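N-terminal acetyltransferase B complex subunit MDM20 (Candida albicans, PDB 5K04) serves, as an MDM20/NAA25 family member, as the non-catalytic subunit of the NatB N-terminal acetyltransferase complex, and probably supports the catalytic subunit. Local coordinates at residues A[169-172]-A[173-176]; A[263-266]-A[267-271]; A[285-289]-A[290-294]; A[515-518]-A[519-523]; A[669-672]-A[673-677]. All coordinates share one frame; numbering follows the deposited sequence.

How the contacts relate
Contacts 4 and 5 are buried, contacts 1 and 3 only partly so, and contact 2 lies at the surface. Contact 4 pairs aliphatic side chains with hydroxyls turned to backbone carbonyls, and contact 5 adds an aromatic ring; their centres are about 10 Å apart, and a hydrogen bond from Gln517 NE2 to Glu671 OE1 joins helices 506-521 and 661-682. Contacts 2 and 3, centres about 12 Å apart, share the Tyr290 OH to Lys263 O bond: one starts helix 265-269 with polar and charged groups, the other closes helix 277-289 through backbone amides and a tyrosine ring. Contact 1, about 44 Å centre to centre from both, sets a leucine methyl beside the end of a lysine on a regular helical turn.

Contact 1. Residues A[169-172]-A[173-176]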
loop_
_atom_site.group_PDB
_atom_site.type_symbol
_atom_site.label_atom_id
_atom_site.label_comp_id
_atom_site.label_asym_id
_atom_site.label_seq_id
_atom_site.Cartn_x
_atom_site.Cartn_y
_atom_site.Cartn_z
ATOM N N ASN A 169 -10.377 19.275 -22.636
ATOM C CA ASN A 169 -9.170 20.073 -22.489
ATOM C C ASN A 169 -9.438 21.541 -22.770
ATOM O O ASN A 169 -8.862 22.417 -22.116
ATOM C CB ASN A 169 -8.101 19.539 -23.430
ATOM C CG ASN A 169 -6.755 19.959 -23.023
ATOM O OD1 ASN A 169 -6.143 19.350 -22.139
ATOM N ND2 ASN A 169 -6.285 21.059 -23.611
ATOM N N SER A 170 -10.307 21.821 -23.747
ATOM C CA SER A 170 -10.660 23.196 -24.083
ATOM C C SER A 170 -11.486 23.847 -22.982
ATOM O O SER A 170 -11.348 25.048 -22.724
ATOM C CB SER A 170 -11.426 23.219 -25.408
ATOM O OG SER A 170 -12.250 24.359 -25.472
ATOM N N LEU A 171 -12.371 23.080 -22.337
ATOM C CA LEU A 171 -13.201 23.656 -21.281
ATOM C C LEU A 171 -12.376 23.934 -20.031
ATOM O O LEU A 171 -12.599 24.937 -19.345
ATOM C CB LEU A 171 -14.384 22.730 -20.961
ATOM C CG LEU A 171 -15.476 22.565 -22.030
ATOM C CD1 LEU A 171 -16.361 21.395 -21.691
ATOM C CD2 LEU A 171 -16.341 23.821 -22.215
ATOM N N GLY A 172 -11.422 23.057 -19.711
ATOM C CA GLY A 172 -10.600 23.289 -18.534
ATOM C C GLY A 172 -9.652 24.457 -18.725
ATOM O O GLY A 172 -9.470 25.279 -17.821
ATOM N N LYS A 173 -9.035 24.538 -19.907
ATOM C CA LYS A 173 -8.128 25.631 -20.223
ATOM C C LYS A 173 -8.837 26.972 -20.127
ATOM O O LYS A 173 -8.320 27.926 -19.536
ATOM C CB LYS A 173 -7.551 25.430 -21.631
ATOM C CG LYS A 173 -6.473 26.424 -22.001
ATOM C CD LYS A 173 -6.314 26.575 -23.502
ATOM C CE LYS A 173 -5.305 25.614 -24.080
ATOM N NZ LYS A 173 -5.017 25.961 -25.505
ATOM N N LYS A 174 -10.038 27.051 -20.688
ATOM C CA LYS A 174 -10.774 28.310 -20.738
ATOM C C LYS A 174 -11.268 28.728 -19.355
ATOM O O LYS A 174 -11.301 29.920 -19.041
ATOM C CB LYS A 174 -11.926 28.159 -21.736
ATOM C CG LYS A 174 -13.001 29.216 -21.680
ATOM C CD LYS A 174 -14.148 28.826 -22.606
ATOM C CE LYS A 174 -14.623 27.395 -22.335
ATOM N NZ LYS A 174 -15.601 26.898 -23.356
ATOM N N LEU A 175 -11.661 27.766 -18.521
ATOM C CA LEU A 175 -12.020 28.072 -17.137
ATOM C C LEU A 175 -10.844 28.666 -16.380
ATOM O O LEU A 175 -11.007 29.617 -15.607
ATOM C CB LEU A 175 -12.489 26.806 -16.424
ATOM C CG LEU A 175 -13.871 26.294 -16.786
ATOM C CD1 LEU A 175 -14.010 24.868 -16.345
ATOM C CD2 LEU A 175 -14.922 27.185 -16.138
ATOM N N MET A 176 -9.648 28.094 -16.572
ATOM C CA MET A 176 -8.456 28.585 -15.887
ATOM C C MET A 176 -8.037 29.951 -16.421
ATOM O O MET A 176 -7.683 30.845 -15.645
ATOM C CB MET A 176 -7.311 27.561 -16.002
ATOM C CG MET A 176 -7.541 26.256 -15.143
ATOM S SD MET A 176 -8.048 26.557 -13.483
ATOM C CE MET A 176 -6.663 27.567 -13.072
#
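Lys173 meets Asn169 one turn back along helix 162-177, through both its backbone and the base of its side chain. Its amide donates to Asn169 O over 3.1 Å with an N-H...O angle of 161°, and Lys173 CB rests 3.3 Å from the same Asn169 O. Beyond CB the chain sets out with CG anti to the backbone N (chi1 -173°) and bends at its third torsion, a course that carries the ammonium away from the local contact to a salt bridge with Glu199. Gly172 brings only backbone: its carbonyl O accepts from Met176 N at 3.1 Å, and Met176 CG closes over that oxygen at 3.4 Å. Leu171 uses both ends. Its carbonyl O receives the Leu175 amide, and Leu175 CG lies 3.2 Å from Leu171 O, while on the flank of the helix Leu171 CD2 lies 3.4 Å from Lys174 NZ. The Leu171 and Lys174 side chains run side by side in the same direction. The lysine chain is bent at its third torsion (51°), and it is its end that meets the methyl. Around these residues, Asn169 ND2 is held by Phe194 O, and Met176 packs on helices 143-157 and 185-192. The regular bonds from each amide to the carbonyl four residues earlier are those of a continuous alpha helix, here one member of a stacked all-helical array.

Contact 2. Residues A[263-266]-A[267-271]; sequences KSFE and ELDQK
A capping box built from Ser264 and Glu267 starts the short helix 265-269. Ser264, at the N-cap, places OG between its backbone N and carbonyl carbon (chi1 63°), from where OG accepts the Glu267 amide at 3.0 Å. The return bond is longer and weak: Ser264 N points almost straight at Glu267 OE2, at 3.5 Å and an N-H...O angle of 176°. The other carboxylate oxygen faces the preceding lysine. Glu267 OE1 lies 3.4 Å from Lys263 NZ in a salt bridge whose hydrogen bond is weak, and 3.2 Å from Lys263 CD, the two chains crossing at about a right angle. Both oxygens of one carboxylate are thereby engaged, which probably restrains its rotation. One turn on, Asp269 N donates to Phe265 O at 2.9 Å, while Asp269 CB sits over one face of the Phe265 ring, offset toward its rim, 4.1 Å from Phe265 CE2. Ring and carboxylate planes are only 16° apart. The Asp269 carboxylate is bound by Lys283, and Arg292 makes a cation-pi contact with the Phe265 ring. Reciprocal serine and glutamate bonds three residues apart are the signature of an N-terminal capping box, here at the surface of the fold.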
loop_
_atom_site.group_PDB
_atom_site.type_symbol
_atom_site.label_atom_id
_atom_site.label_comp_id
_atom_site.label_asym_id
_atom_site.label_seq_id
_atom_site.Cartn_x
_atom_site.Cartn_y
_atom_site.Cartn_z
ATOM N N LYS A 263 28.546 23.721 -26.282
ATOM C CA LYS A 263 29.615 23.815 -25.299
ATOM C C LYS A 263 30.570 22.641 -25.445
ATOM O O LYS A 263 30.159 21.517 -25.748
ATOM C CB LYS A 263 29.044 23.850 -23.881
ATOM C CG LYS A 263 28.103 25.010 -23.623
ATOM C CD LYS A 263 28.856 26.304 -23.372
ATOM C CE LYS A 263 27.895 27.417 -22.967
ATOM N NZ LYS A 263 28.618 28.584 -22.396
ATOM N N SER A 264 31.858 22.906 -25.232
ATOM C CA SER A 264 32.845 21.837 -25.279
ATOM C C SER A 264 32.791 20.989 -24.010
ATOM O O SER A 264 32.262 21.400 -22.974
ATOM C CB SER A 264 34.254 22.403 -25.462
ATOM O OG SER A 264 34.613 23.202 -24.354
ATOM N N PHE A 265 33.350 19.780 -24.110
ATOM C CA PHE A 265 33.508 18.938 -22.930
ATOM C C PHE A 265 34.276 19.680 -21.843
ATOM O O PHE A 265 33.850 19.726 -20.683
ATOM C CB PHE A 265 34.221 17.635 -23.310
ATOM C CG PHE A 265 34.644 16.805 -22.128
ATOM C CD1 PHE A 265 33.773 15.887 -21.562
ATOM C CD2 PHE A 265 35.916 16.936 -21.585
ATOM C CE1 PHE A 265 34.159 15.114 -20.473
ATOM C CE2 PHE A 265 36.305 16.170 -20.494
ATOM C CZ PHE A 265 35.422 15.261 -19.937
ATOM N N GLU A 266 35.404 20.292 -22.220
ATOM C CA GLU A 266 36.242 21.010 -21.264
ATOM C C GLU A 266 35.479 22.153 -20.599
ATOM O O GLU A 266 35.649 22.405 -19.400
ATOM C CB GLU A 266 37.498 21.545 -21.965
ATOM C CG GLU A 266 38.484 20.474 -22.449
ATOM C CD GLU A 266 38.009 19.723 -23.689
ATOM O OE1 GLU A 266 37.082 20.207 -24.367
ATOM O OE2 GLU A 266 38.569 18.643 -23.987
ATOM N N GLU A 267 34.665 22.882 -21.375
ATOM C CA GLU A 267 33.879 23.974 -20.809
ATOM C C GLU A 267 32.982 23.479 -19.682
ATOM O O GLU A 267 32.853 24.140 -18.645
ATOM C CB GLU A 267 33.042 24.634 -21.904
ATOM C CG GLU A 267 33.303 26.111 -22.096
ATOM C CD GLU A 267 32.550 26.677 -23.283
ATOM O OE1 GLU A 267 31.755 27.621 -23.081
ATOM O OE2 GLU A 267 32.744 26.171 -24.410
ATOM N N LEU A 268 32.360 22.310 -19.863
ATOM C CA LEU A 268 31.486 21.768 -18.828
ATOM C C LEU A 268 32.298 21.244 -17.647
ATOM O O LEU A 268 32.043 21.612 -16.494
ATOM C CB LEU A 268 30.596 20.671 -19.425
ATOM C CG LEU A 268 29.574 21.174 -20.459
ATOM C CD1 LEU A 268 28.651 20.065 -20.938
ATOM C CD2 LEU A 268 28.756 22.325 -19.888
ATOM N N ASP A 269 33.308 20.419 -17.931
ATOM C CA ASP A 269 34.092 19.755 -16.888
ATOM C C ASP A 269 34.822 20.749 -15.986
ATOM O O ASP A 269 35.007 20.479 -14.795
ATOM C CB ASP A 269 35.080 18.788 -17.550
ATOM C CG ASP A 269 35.891 17.971 -16.541
ATOM O OD1 ASP A 269 35.305 17.190 -15.772
ATOM O OD2 ASP A 269 37.135 18.088 -16.552
ATOM N N GLN A 270 35.234 21.903 -16.521
ATOM C CA GLN A 270 35.940 22.888 -15.703
ATOM C C GLN A 270 35.047 23.464 -14.609
ATOM O O GLN A 270 35.551 23.936 -13.586
ATOM C CB GLN A 270 36.493 24.015 -16.589
ATOM C CG GLN A 270 37.717 23.613 -17.419
ATOM C CD GLN A 270 38.067 24.619 -18.513
ATOM O OE1 GLN A 270 37.273 25.505 -18.846
ATOM N NE2 GLN A 270 39.271 24.486 -19.072
ATOM N N LYS A 271 33.724 23.438 -14.799
ATOM C CA LYS A 271 32.792 23.842 -13.750
ATOM C C LYS A 271 32.496 22.725 -12.751
ATOM O O LYS A 271 31.754 22.954 -11.791
ATOM C CB LYS A 271 31.482 24.352 -14.367
ATOM C CG LYS A 271 31.575 25.758 -14.960
ATOM C CD LYS A 271 30.192 26.370 -15.165
ATOM C CE LYS A 271 30.253 27.886 -15.318
ATOM N NZ LYS A 271 31.079 28.314 -16.492
#

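Contact 3. Residues A[285-289]-A[290-294]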
loop_
_atom_site.group_PDB
_atom_site.type_symbol
_atom_site.label_atom_id
_atom_site.label_comp_id
_atom_site.label_asym_id
_atom_site.label_seq_id
_atom_site.Cartn_x
_atom_site.Cartn_y
_atom_site.Cartn_z
ATOM N N GLU A 285 28.454 10.389 -16.643
ATOM C CA GLU A 285 27.401 10.777 -17.575
ATOM C C GLU A 285 27.929 11.742 -18.635
ATOM O O GLU A 285 27.433 11.761 -19.767
ATOM C CB GLU A 285 26.240 11.401 -16.801
ATOM C CG GLU A 285 24.857 11.103 -17.384
ATOM C CD GLU A 285 24.291 9.765 -16.956
ATOM O OE1 GLU A 285 24.474 9.385 -15.778
ATOM O OE2 GLU A 285 23.655 9.096 -17.803
ATOM N N LEU A 286 28.953 12.529 -18.294
ATOM C CA LEU A 286 29.485 13.495 -19.246
ATOM C C LEU A 286 30.408 12.817 -20.249
ATOM O O LEU A 286 30.437 13.207 -21.418
ATOM C CB LEU A 286 30.205 14.626 -18.504
ATOM C CG LEU A 286 30.789 15.759 -19.363
ATOM C CD1 LEU A 286 29.686 16.575 -20.017
ATOM C CD2 LEU A 286 31.735 16.655 -18.554
ATOM N N ASP A 287 31.152 11.791 -19.811
ATOM C CA ASP A 287 31.932 10.979 -20.744
ATOM C C ASP A 287 31.032 10.306 -21.774
ATOM O O ASP A 287 31.316 10.329 -22.977
ATOM C CB ASP A 287 32.737 9.928 -19.983
ATOM C CG ASP A 287 33.823 10.533 -19.131
ATOM O OD1 ASP A 287 34.021 11.764 -19.224
ATOM O OD2 ASP A 287 34.465 9.780 -18.368
ATOM N N ILE A 288 29.942 9.691 -21.312
ATOM C CA ILE A 288 28.995 9.049 -22.218
ATOM C C ILE A 288 28.445 10.062 -23.217
ATOM O O ILE A 288 28.377 9.798 -24.423
ATOM C CB ILE A 288 27.873 8.382 -21.400
ATOM C CG1 ILE A 288 28.426 7.180 -20.635
ATOM C CG2 ILE A 288 26.688 7.998 -22.280
ATOM C CD1 ILE A 288 27.469 6.622 -19.594
ATOM N N LEU A 289 28.061 11.242 -22.722
ATOM C CA LEU A 289 27.439 12.267 -23.555
ATOM C C LEU A 289 28.367 12.756 -24.662
ATOM O O LEU A 289 27.895 13.183 -25.723
ATOM C CB LEU A 289 27.006 13.440 -22.675
ATOM C CG LEU A 289 26.238 14.567 -23.352
ATOM C CD1 LEU A 289 24.948 14.020 -23.933
ATOM C CD2 LEU A 289 25.949 15.682 -22.350
ATOM N N TYR A 290 29.680 12.714 -24.434
ATOM C CA TYR A 290 30.659 13.177 -25.407
ATOM C C TYR A 290 31.425 12.020 -26.027
ATOM O O TYR A 290 32.528 12.217 -26.549
ATOM C CB TYR A 290 31.616 14.191 -24.767
ATOM C CG TYR A 290 31.022 15.592 -24.674
ATOM C CD1 TYR A 290 30.114 15.923 -23.668
ATOM C CD2 TYR A 290 31.358 16.580 -25.601
ATOM C CE1 TYR A 290 29.558 17.195 -23.585
ATOM C CE2 TYR A 290 30.812 17.859 -25.519
ATOM C CZ TYR A 290 29.908 18.161 -24.512
ATOM O OH TYR A 290 29.361 19.424 -24.434
ATOM N N SER A 291 30.857 10.814 -25.968
ATOM C CA SER A 291 31.424 9.630 -26.620
ATOM C C SER A 291 32.893 9.413 -26.240
ATOM O O SER A 291 33.733 9.070 -27.075
ATOM C CB SER A 291 31.239 9.719 -28.136
ATOM O OG SER A 291 29.857 9.895 -28.439
ATOM N N ARG A 292 33.195 9.595 -24.956
ATOM C CA ARG A 292 34.520 9.406 -24.388
ATOM C C ARG A 292 34.565 8.131 -23.543
ATOM O O ARG A 292 33.547 7.475 -23.295
ATOM C CB ARG A 292 34.924 10.614 -23.545
ATOM C CG ARG A 292 35.015 11.917 -24.297
ATOM C CD ARG A 292 35.098 13.076 -23.310
ATOM N NE ARG A 292 36.353 13.103 -22.559
ATOM C CZ ARG A 292 37.359 13.933 -22.822
ATOM N NH1 ARG A 292 37.256 14.812 -23.815
ATOM N NH2 ARG A 292 38.468 13.892 -22.091
ATOM N N ASN A 293 35.770 7.799 -23.073
ATOM C CA ASN A 293 35.994 6.576 -22.321
ATOM C C ASN A 293 35.542 6.718 -20.870
ATOM O O ASN A 293 35.913 7.668 -20.175
ATOM C CB ASN A 293 37.466 6.192 -22.372
ATOM C CG ASN A 293 37.831 5.196 -21.303
ATOM O OD1 ASN A 293 38.487 5.538 -20.315
ATOM N ND2 ASN A 293 37.384 3.958 -21.477
ATOM N N ILE A 294 34.772 5.729 -20.408
ATOM C CA ILE A 294 34.176 5.724 -19.074
ATOM C C ILE A 294 35.199 5.510 -17.953
ATOM O O ILE A 294 34.968 5.941 -16.817
ATOM C CB ILE A 294 33.092 4.623 -19.067
ATOM C CG1 ILE A 294 32.102 4.852 -20.210
ATOM C CG2 ILE A 294 32.317 4.583 -17.783
ATOM C CD1 ILE A 294 31.002 3.805 -20.284
#
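Arg292 N reaches back to Asp287 O at 2.8 Å, and Ser291 N to Ile288 O at 3.1 Å: together these bonds form the Schellman motif that ends helix 277-289. Ser291, with positive phi (52°), is its C-prime residue. The first bond is nearly straight (N-H...O angle 170°). In the second, the donor stands well above the carbonyl plane, as the chain swings across the helix end. Packing is tight beside Tyr290. Its ring crosses the Leu286 side chain, with Leu286 CD1 3.6 Å from Tyr290 CE1, and presents its edge to Leu286 O, which lies 3.5 Å from Tyr290 CD1. Leu289 runs alongside the ring in the same direction, its CB 4.1 Å from Tyr290 CD1. Beyond the ring, the Tyr290 hydroxyl is hydrogen-bonded to Lys263 O, tying the helix end to the residue just before the N-cap of helix 265-269. The side of Arg292, Asn293 and Ile288 is looser and more exposed. Arg292 NE stays 4.3 Å from Asp287 OD1, beyond salt-bridge range, although the unlike charges may attract weakly; Arg292 makes its cation-pi contact with the Phe265 ring. Buried Asp287 instead bonds through OD2 to Ser297 OG at the start of the next helix. Exposed Ile288 adds a sparse apolar touch, its CG1 4.3 Å from Ile294 CD1.

Contact 4. Residues A[515-518]-A[519-523]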
loop_
_atom_site.group_PDB
_atom_site.type_symbol
_atom_site.label_atom_id
_atom_site.label_comp_id
_atom_site.label_asym_id
_atom_site.label_seq_id
_atom_site.Cartn_x
_atom_site.Cartn_y
_atom_site.Cartn_z
ATOM N N ILE A 515 -10.481 -13.374 8.729
ATOM C CA ILE A 515 -11.316 -13.209 9.915
ATOM C C ILE A 515 -12.460 -14.212 9.910
ATOM O O ILE A 515 -12.781 -14.830 10.939
ATOM C CB ILE A 515 -11.841 -11.766 9.988
ATOM C CG1 ILE A 515 -10.703 -10.818 10.385
ATOM C CG2 ILE A 515 -13.057 -11.681 10.930
ATOM C CD1 ILE A 515 -11.007 -9.365 10.061
ATOM N N LEU A 516 -13.123 -14.351 8.763
ATOM C CA LEU A 516 -14.242 -15.278 8.664
ATOM C C LEU A 516 -13.782 -16.706 8.932
ATOM O O LEU A 516 -14.388 -17.425 9.728
ATOM C CB LEU A 516 -14.882 -15.152 7.285
ATOM C CG LEU A 516 -15.624 -13.836 7.066
ATOM C CD1 LEU A 516 -15.937 -13.612 5.584
ATOM C CD2 LEU A 516 -16.882 -13.856 7.908
ATOM N N GLN A 517 -12.665 -17.104 8.320
ATOM C CA GLN A 517 -12.191 -18.479 8.439
ATOM C C GLN A 517 -11.902 -18.838 9.889
ATOM O O GLN A 517 -12.356 -19.873 10.387
ATOM C CB GLN A 517 -10.935 -18.677 7.578
ATOM C CG GLN A 517 -10.261 -20.031 7.810
ATOM C CD GLN A 517 -9.079 -20.263 6.899
ATOM O OE1 GLN A 517 -7.952 -19.862 7.210
ATOM N NE2 GLN A 517 -9.326 -20.919 5.760
ATOM N N ILE A 518 -11.131 -17.991 10.577
ATOM C CA ILE A 518 -10.779 -18.251 11.970
ATOM C C ILE A 518 -12.018 -18.178 12.854
ATOM O O ILE A 518 -12.213 -19.012 13.751
ATOM C CB ILE A 518 -9.673 -17.263 12.404
ATOM C CG1 ILE A 518 -8.483 -17.368 11.431
ATOM C CG2 ILE A 518 -9.204 -17.504 13.853
ATOM C CD1 ILE A 518 -7.418 -16.324 11.687
ATOM N N SER A 519 -12.896 -17.201 12.591
ATOM C CA SER A 519 -14.157 -17.121 13.326
ATOM C C SER A 519 -14.950 -18.425 13.245
ATOM O O SER A 519 -15.500 -18.875 14.253
ATOM C CB SER A 519 -15.009 -15.956 12.809
ATOM O OG SER A 519 -14.558 -14.736 13.353
ATOM N N THR A 520 -15.042 -19.037 12.049
ATOM C CA THR A 520 -15.862 -20.247 11.938
ATOM C C THR A 520 -15.142 -21.476 12.478
ATOM O O THR A 520 -15.788 -22.391 12.990
ATOM C CB THR A 520 -16.315 -20.505 10.485
ATOM O OG1 THR A 520 -15.240 -21.046 9.720
ATOM C CG2 THR A 520 -16.805 -19.232 9.824
ATOM N N ILE A 521 -13.814 -21.506 12.391
ATOM C CA ILE A 521 -13.051 -22.626 12.937
ATOM C C ILE A 521 -13.149 -22.641 14.454
ATOM O O ILE A 521 -13.526 -23.648 15.058
ATOM C CB ILE A 521 -11.593 -22.555 12.466
ATOM C CG1 ILE A 521 -11.511 -22.970 10.997
ATOM C CG2 ILE A 521 -10.716 -23.406 13.338
ATOM C CD1 ILE A 521 -10.178 -22.664 10.381
ATOM N N LEU A 522 -12.784 -21.530 15.091
ATOM C CA LEU A 522 -13.209 -21.294 16.460
ATOM C C LEU A 522 -14.726 -21.117 16.464
ATOM O O LEU A 522 -15.371 -21.078 15.420
ATOM C CB LEU A 522 -12.495 -20.065 17.039
ATOM C CG LEU A 522 -10.992 -19.924 16.727
ATOM C CD1 LEU A 522 -10.433 -18.595 17.237
ATOM C CD2 LEU A 522 -10.163 -21.106 17.265
ATOM N N GLY A 523 -15.319 -21.033 17.635
ATOM C CA GLY A 523 -16.766 -20.914 17.616
ATOM C C GLY A 523 -17.279 -19.503 17.806
ATOM O O GLY A 523 -18.405 -19.309 18.270
#
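Ile518 and Leu522 pack at the C-terminal end of the alpha helix 506-521, in a largely buried contact within the region related to the TPR clan. Leu522 is the first residue past helical backbone angles, yet its amide still donates to Ile518 O at 2.9 Å, closing the last helical turn. Just before the end, the Ser519 side chain folds back onto one of the helix's own carbonyls. Ile515 O takes the Ser519 amide at 2.9 Å and, weakly, the Ser519 hydroxyl, with OG at 3.0 Å; OG is placed there because it stands anti to its own carbonyl carbon (chi1 -80°). One oxygen thus receives two bonds from the same residue, the second weak. Thr520 is set differently: with chi1 77°, its OG1 approaches a carbonyl, 3.2 Å from Gln517 O, and its CG2 lies 3.0 Å from Leu516 O. Thr520 OG1 is hydrogen-bonded to Tyr581 OH. On the neighbouring flank, Gln517 and Ile521 run alongside each other, CG of Gln517 touching CD1 of Ile521 at 3.7 Å, and the extended Gln517 chain goes on to place NE2 against Glu671 OE1 on helix 661-682. Helices 456-485 and 525-537 pack round Ile515, Ile518 and Leu516: Trp462 meets Ile515 and Ile518, and Phe531 meets Ile515 and Leu516. The apolar seam finishes with Ile518 and Leu522 side by side, pointing the same way, where Leu522 CD1 lies 3.8 Å from Ile518 CG2.

Contact 5. Residues A[669-672]-A[673-677]; sequences LVEF and IKIVK
Leu669 and Ile673 form one ridge of the alpha helix 661-682, Phe672 and Val676 another, each pair one turn apart. On the first, the Ile673 tip crosses the Leu669 side chain, its CD1 settling 3.9 Å from the Leu669 CG branch point. The same arm covers the backbone, with Ile673 CG1 3.3 Å from Leu669 O; this follows from CG1 standing anti to its own carbonyl carbon (chi1 -64°). In a third pair, Glu671 and Ile675 lie alongside, pointing the same way, and Ile675 CD1 touches the aliphatic stem of Glu671 at CG, 4.0 Å away. Lys577, through a salt bridge, Gln517 and the Tyr581 hydroxyl hold the buried carboxylate beyond that stem, which probably keeps it ionised. Outside, Tyr617 meets the Phe672 ring edge-to-face, while Phe698 and Phe702 pack against Ile673 and Leu669. A valine methyl makes the next bump. Val676 CG2 sits over a face of the Phe672 ring in a CH-pi contact, 4.0 Å from the ring centroid and 30° off the normal, displaced toward one side, where it comes within 3.5 Å of Phe672 CE1.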
loop_
_atom_site.group_PDB
_atom_site.type_symbol
_atom_site.label_atom_id
_atom_site.label_comp_id
_atom_site.label_asym_id
_atom_site.label_seq_id
_atom_site.Cartn_x
_atom_site.Cartn_y
_atom_site.Cartn_z
ATOM N N LEU A 669 -10.169 -27.641 4.850
ATOM C CA LEU A 669 -11.064 -28.759 5.116
ATOM C C LEU A 669 -11.858 -28.539 6.400
ATOM O O LEU A 669 -13.068 -28.802 6.436
ATOM C CB LEU A 669 -10.286 -30.075 5.202
ATOM C CG LEU A 669 -11.219 -31.276 5.451
ATOM C CD1 LEU A 669 -12.220 -31.425 4.293
ATOM C CD2 LEU A 669 -10.459 -32.570 5.658
ATOM N N VAL A 670 -11.198 -28.069 7.468
ATOM C CA VAL A 670 -11.900 -27.864 8.740
ATOM C C VAL A 670 -13.003 -26.834 8.564
ATOM O O VAL A 670 -14.132 -27.021 9.037
ATOM C CB VAL A 670 -10.918 -27.436 9.855
ATOM C CG1 VAL A 670 -11.677 -26.976 11.085
ATOM C CG2 VAL A 670 -10.007 -28.562 10.253
ATOM N N GLU A 671 -12.682 -25.727 7.874
ATOM C CA GLU A 671 -13.652 -24.666 7.632
ATOM C C GLU A 671 -14.823 -25.187 6.809
ATOM O O GLU A 671 -15.990 -24.879 7.095
ATOM C CB GLU A 671 -12.958 -23.494 6.932
ATOM C CG GLU A 671 -13.861 -22.368 6.446
ATOM C CD GLU A 671 -13.100 -21.300 5.635
ATOM O OE1 GLU A 671 -12.228 -21.663 4.818
ATOM O OE2 GLU A 671 -13.389 -20.095 5.818
ATOM N N PHE A 672 -14.524 -25.999 5.790
ATOM C CA PHE A 672 -15.573 -26.571 4.954
ATOM C C PHE A 672 -16.523 -27.441 5.775
ATOM O O PHE A 672 -17.739 -27.432 5.549
ATOM C CB PHE A 672 -14.947 -27.370 3.812
ATOM C CG PHE A 672 -15.937 -28.205 3.039
ATOM C CD1 PHE A 672 -16.242 -29.512 3.439
ATOM C CD2 PHE A 672 -16.560 -27.695 1.908
ATOM C CE1 PHE A 672 -17.146 -30.282 2.728
ATOM C CE2 PHE A 672 -17.473 -28.463 1.192
ATOM C CZ PHE A 672 -17.768 -29.757 1.605
ATOM N N ILE A 673 -15.989 -28.204 6.729
ATOM C CA ILE A 673 -16.841 -29.064 7.548
ATOM C C ILE A 673 -17.676 -28.229 8.506
ATOM O O ILE A 673 -18.842 -28.545 8.768
ATOM C CB ILE A 673 -15.983 -30.096 8.292
ATOM C CG1 ILE A 673 -15.311 -31.021 7.289
ATOM C CG2 ILE A 673 -16.835 -30.907 9.260
ATOM C CD1 ILE A 673 -14.207 -31.817 7.898
ATOM N N LYS A 674 -17.096 -27.149 9.043
ATOM C CA LYS A 674 -17.883 -26.246 9.876
ATOM C C LYS A 674 -19.062 -25.676 9.092
ATOM O O LYS A 674 -20.168 -25.543 9.626
ATOM C CB LYS A 674 -17.004 -25.110 10.413
ATOM C CG LYS A 674 -15.857 -25.527 11.323
ATOM C CD LYS A 674 -16.348 -26.155 12.605
ATOM C CE LYS A 674 -15.186 -26.434 13.540
ATOM N NZ LYS A 674 -15.657 -27.029 14.827
ATOM N N ILE A 675 -18.836 -25.335 7.820
ATOM C CA ILE A 675 -19.894 -24.783 6.979
ATOM C C ILE A 675 -20.930 -25.857 6.635
ATOM O O ILE A 675 -22.140 -25.587 6.607
ATOM C CB ILE A 675 -19.258 -24.143 5.729
ATOM C CG1 ILE A 675 -18.441 -22.913 6.142
ATOM C CG2 ILE A 675 -20.296 -23.764 4.669
ATOM C CD1 ILE A 675 -17.593 -22.348 5.019
ATOM N N VAL A 676 -20.481 -27.094 6.397
ATOM C CA VAL A 676 -21.417 -28.210 6.245
ATOM C C VAL A 676 -22.359 -28.279 7.445
ATOM O O VAL A 676 -23.579 -28.428 7.299
ATOM C CB VAL A 676 -20.652 -29.534 6.055
ATOM C CG1 VAL A 676 -21.574 -30.726 6.289
ATOM C CG2 VAL A 676 -20.024 -29.614 4.663
ATOM N N LYS A 677 -21.799 -28.162 8.656
ATOM C CA LYS A 677 -22.620 -28.262 9.860
ATOM C C LYS A 677 -23.546 -27.064 9.996
ATOM O O LYS A 677 -24.704 -27.214 10.401
ATOM C CB LYS A 677 -21.728 -28.409 11.095
ATOM C CG LYS A 677 -20.971 -29.730 11.091
ATOM C CD LYS A 677 -20.035 -29.899 12.275
ATOM C CE LYS A 677 -19.433 -31.293 12.250
ATOM N NZ LYS A 677 -18.515 -31.532 13.395
#